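PDB 6DNT: NAD-dependent epimerase/dehydratase from Methanobrevibacter ruminantium, which probably interconverts UDP-N-acetylglucosamine and its C4 epimer with the help of bound NAD, and can also hold UDP-N-acetylmuramic acid. Local coordinates for residues 270-275 with 309-314. Sequence-based numbering, arbitrary orientation.
Sequences NVALGK and SLADIS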
loop_
_atom_site.group_PDB
_atom_site.type_symbol
_atom_site.label_atom_id
_atom_site.label_comp_id
_atom_site.label_asym_id
_atom_site.label_seq_id
_atom_site.Cartn_x
_atom_site.Cartn_y
_atom_site.Cartn_z
ATOM N N ASN A 270 0.151 17.640 -2.908
ATOM C CA ASN A 270 1.017 17.728 -4.099
ATOM C C ASN A 270 2.021 18.869 -3.940
ATOM O O ASN A 270 1.650 19.961 -3.500
ATOM C CB ASN A 270 0.208 18.037 -5.360
ATOM C CG ASN A 270 -0.687 16.906 -5.788
ATOM O OD1 ASN A 270 -0.392 15.738 -5.575
ATOM N ND2 ASN A 270 -1.789 17.253 -6.447
ATOM N N VAL A 271 3.276 18.653 -4.320
ATOM C CA VAL A 271 4.251 19.738 -4.331
ATOM C C VAL A 271 4.783 19.895 -5.749
ATOM O O VAL A 271 5.475 19.025 -6.273
ATOM C CB VAL A 271 5.404 19.554 -3.320
ATOM C CG1 VAL A 271 6.151 20.879 -3.149
ATOM C CG2 VAL A 271 4.860 19.098 -1.980
ATOM N N ALA A 272 4.423 21.023 -6.359
ATOM C CA ALA A 272 4.711 21.315 -7.751
ATOM C C ALA A 272 4.380 22.789 -7.978
ATOM O O ALA A 272 4.052 23.483 -7.017
ATOM C CB ALA A 272 3.855 20.441 -8.649
ATOM N N LEU A 273 4.430 23.249 -9.233
ATOM C CA LEU A 273 3.970 24.608 -9.570
ATOM C C LEU A 273 2.580 24.678 -10.191
ATOM O O LEU A 273 2.002 25.760 -10.259
ATOM C CB LEU A 273 4.970 25.284 -10.500
ATOM C CG LEU A 273 6.373 25.517 -9.966
ATOM C CD1 LEU A 273 7.158 26.416 -10.914
ATOM C CD2 LEU A 273 6.336 26.142 -8.581
ATOM N N GLY A 274 2.020 23.540 -10.587
ATOM C CA GLY A 274 0.766 23.519 -11.322
ATOM C C GLY A 274 0.903 24.122 -12.712
ATOM O O GLY A 274 -0.050 24.673 -13.239
ATOM N N LYS A 275 2.094 23.994 -13.294
ATOM C CA LYS A 275 2.388 24.476 -14.642
ATOM C C LYS A 275 3.055 23.369 -15.433
ATOM O O LYS A 275 3.759 22.549 -14.856
ATOM C CB LYS A 275 3.308 25.697 -14.586
ATOM C CG LYS A 275 2.697 26.876 -13.855
ATOM C CD LYS A 275 3.261 28.204 -14.332
ATOM C CE LYS A 275 4.754 28.316 -14.084
ATOM N NZ LYS A 275 5.248 29.686 -14.393
ATOM N N SER A 309 1.907 15.266 -17.376
ATOM C CA SER A 309 1.784 15.255 -15.927
ATOM C C SER A 309 1.676 16.694 -15.444
ATOM O O SER A 309 2.507 17.534 -15.798
ATOM C CB SER A 309 3.009 14.590 -15.312
ATOM O OG SER A 309 3.006 14.758 -13.924
ATOM N N LEU A 310 0.655 16.981 -14.638
ATOM C CA LEU A 310 0.358 18.336 -14.155
ATOM C C LEU A 310 -0.327 18.236 -12.805
ATOM O O LEU A 310 -1.312 17.511 -12.684
ATOM C CB LEU A 310 -0.558 19.064 -15.141
ATOM C CG LEU A 310 -0.992 20.492 -14.788
ATOM C CD1 LEU A 310 0.191 21.431 -14.678
ATOM C CD2 LEU A 310 -2.006 20.966 -15.828
ATOM N N ALA A 311 0.171 18.965 -11.809
ATOM C CA ALA A 311 -0.416 18.955 -10.468
ATOM C C ALA A 311 -1.490 20.026 -10.299
ATOM O O ALA A 311 -1.358 21.126 -10.822
ATOM C CB ALA A 311 0.659 19.179 -9.419
ATOM N N ASP A 312 -2.520 19.708 -9.525
ATOM C CA ASP A 312 -3.335 20.728 -8.873
ATOM C C ASP A 312 -2.668 21.024 -7.540
ATOM O O ASP A 312 -2.545 20.125 -6.708
ATOM C CB ASP A 312 -4.773 20.237 -8.650
ATOM C CG ASP A 312 -5.688 21.336 -8.121
ATOM O OD1 ASP A 312 -5.301 22.056 -7.176
ATOM O OD2 ASP A 312 -6.810 21.469 -8.649
ATOM N N ILE A 313 -2.249 22.275 -7.335
ATOM C CA ILE A 313 -1.530 22.663 -6.108
ATOM C C ILE A 313 -2.358 23.540 -5.146
ATOM O O ILE A 313 -1.796 24.203 -4.277
ATOM C CB ILE A 313 -0.158 23.308 -6.403
ATOM C CG1 ILE A 313 -0.295 24.545 -7.286
ATOM C CG2 ILE A 313 0.774 22.289 -7.035
ATOM C CD1 ILE A 313 0.867 25.502 -7.118
ATOM N N SER A 314 -3.687 23.485 -5.273
ATOM C CA SER A 314 -4.596 24.207 -4.367
ATOM C C SER A 314 -4.303 23.927 -2.889
ATOM O O SER A 314 -4.254 24.848 -2.072
ATOM C CB SER A 314 -6.054 23.831 -4.661
ATOM O OG SER A 314 -6.400 24.212 -5.981
HETATM O O HOH W 1 -2.487 23.411 -12.109
#
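Asn270 and Asp312 make the single direct hydrogen bond between the end of strand 267-271, part of the Rossmann-type sheet of this epimerase of the extended short-chain dehydrogenase/reductase family, and the loop that follows strand 297-299. Asn270 ND2 gives its N-H to Asp312 O at 3.0 Å, nearly straight at 173°; the acceptor lies almost in the amide plane, whereas the donor is tilted 25° from the carbonyl plane. With CG anti to its own carbonyl carbon, the Asn270 amide extends to the loop, and Tyr157 OH, bonded to OD1, helps fix its rotation. Beside this bond the methyls of Ala272 and Ala311 meet, CB to CB at 3.5 Å, about 8 Å from the bound UDP-sugar as measured from the Ala272 side chain. Asp246 anchors both segments, taking the N-H groups of Leu273 and Ala311. Ile313 spreads its two branches along the backbone of residues 272-274. Its CG1 sits between backbone N and carbonyl carbon (chi1 58°), and with the chain extended beyond it, CD1 comes to 3.3 Å from Leu273 O, while CG2 lies against Ala272 O, a buried carbonyl without a polar partner. Gly274, with positive phi, turns the chain close beside the loop: its CA lies 3.2 Å from Ala311 O in a CA-H...O contact. A water links the same Ala311 O to Gly274 O, donating to each. Leu310 lays CD1 over the peptide joining Gly274 to Lys275, 3.4 Å from Gly274 C; the zinc ligand His308 stands nearby, its side chain about 6 Å from that of Leu310. Further along the loop, Asp312 heads an Asx turn, its OD1 accepting from Ser314 N almost along the C-O axis and, through the syn lone pair, from Ser314 OG at 2.7 Å.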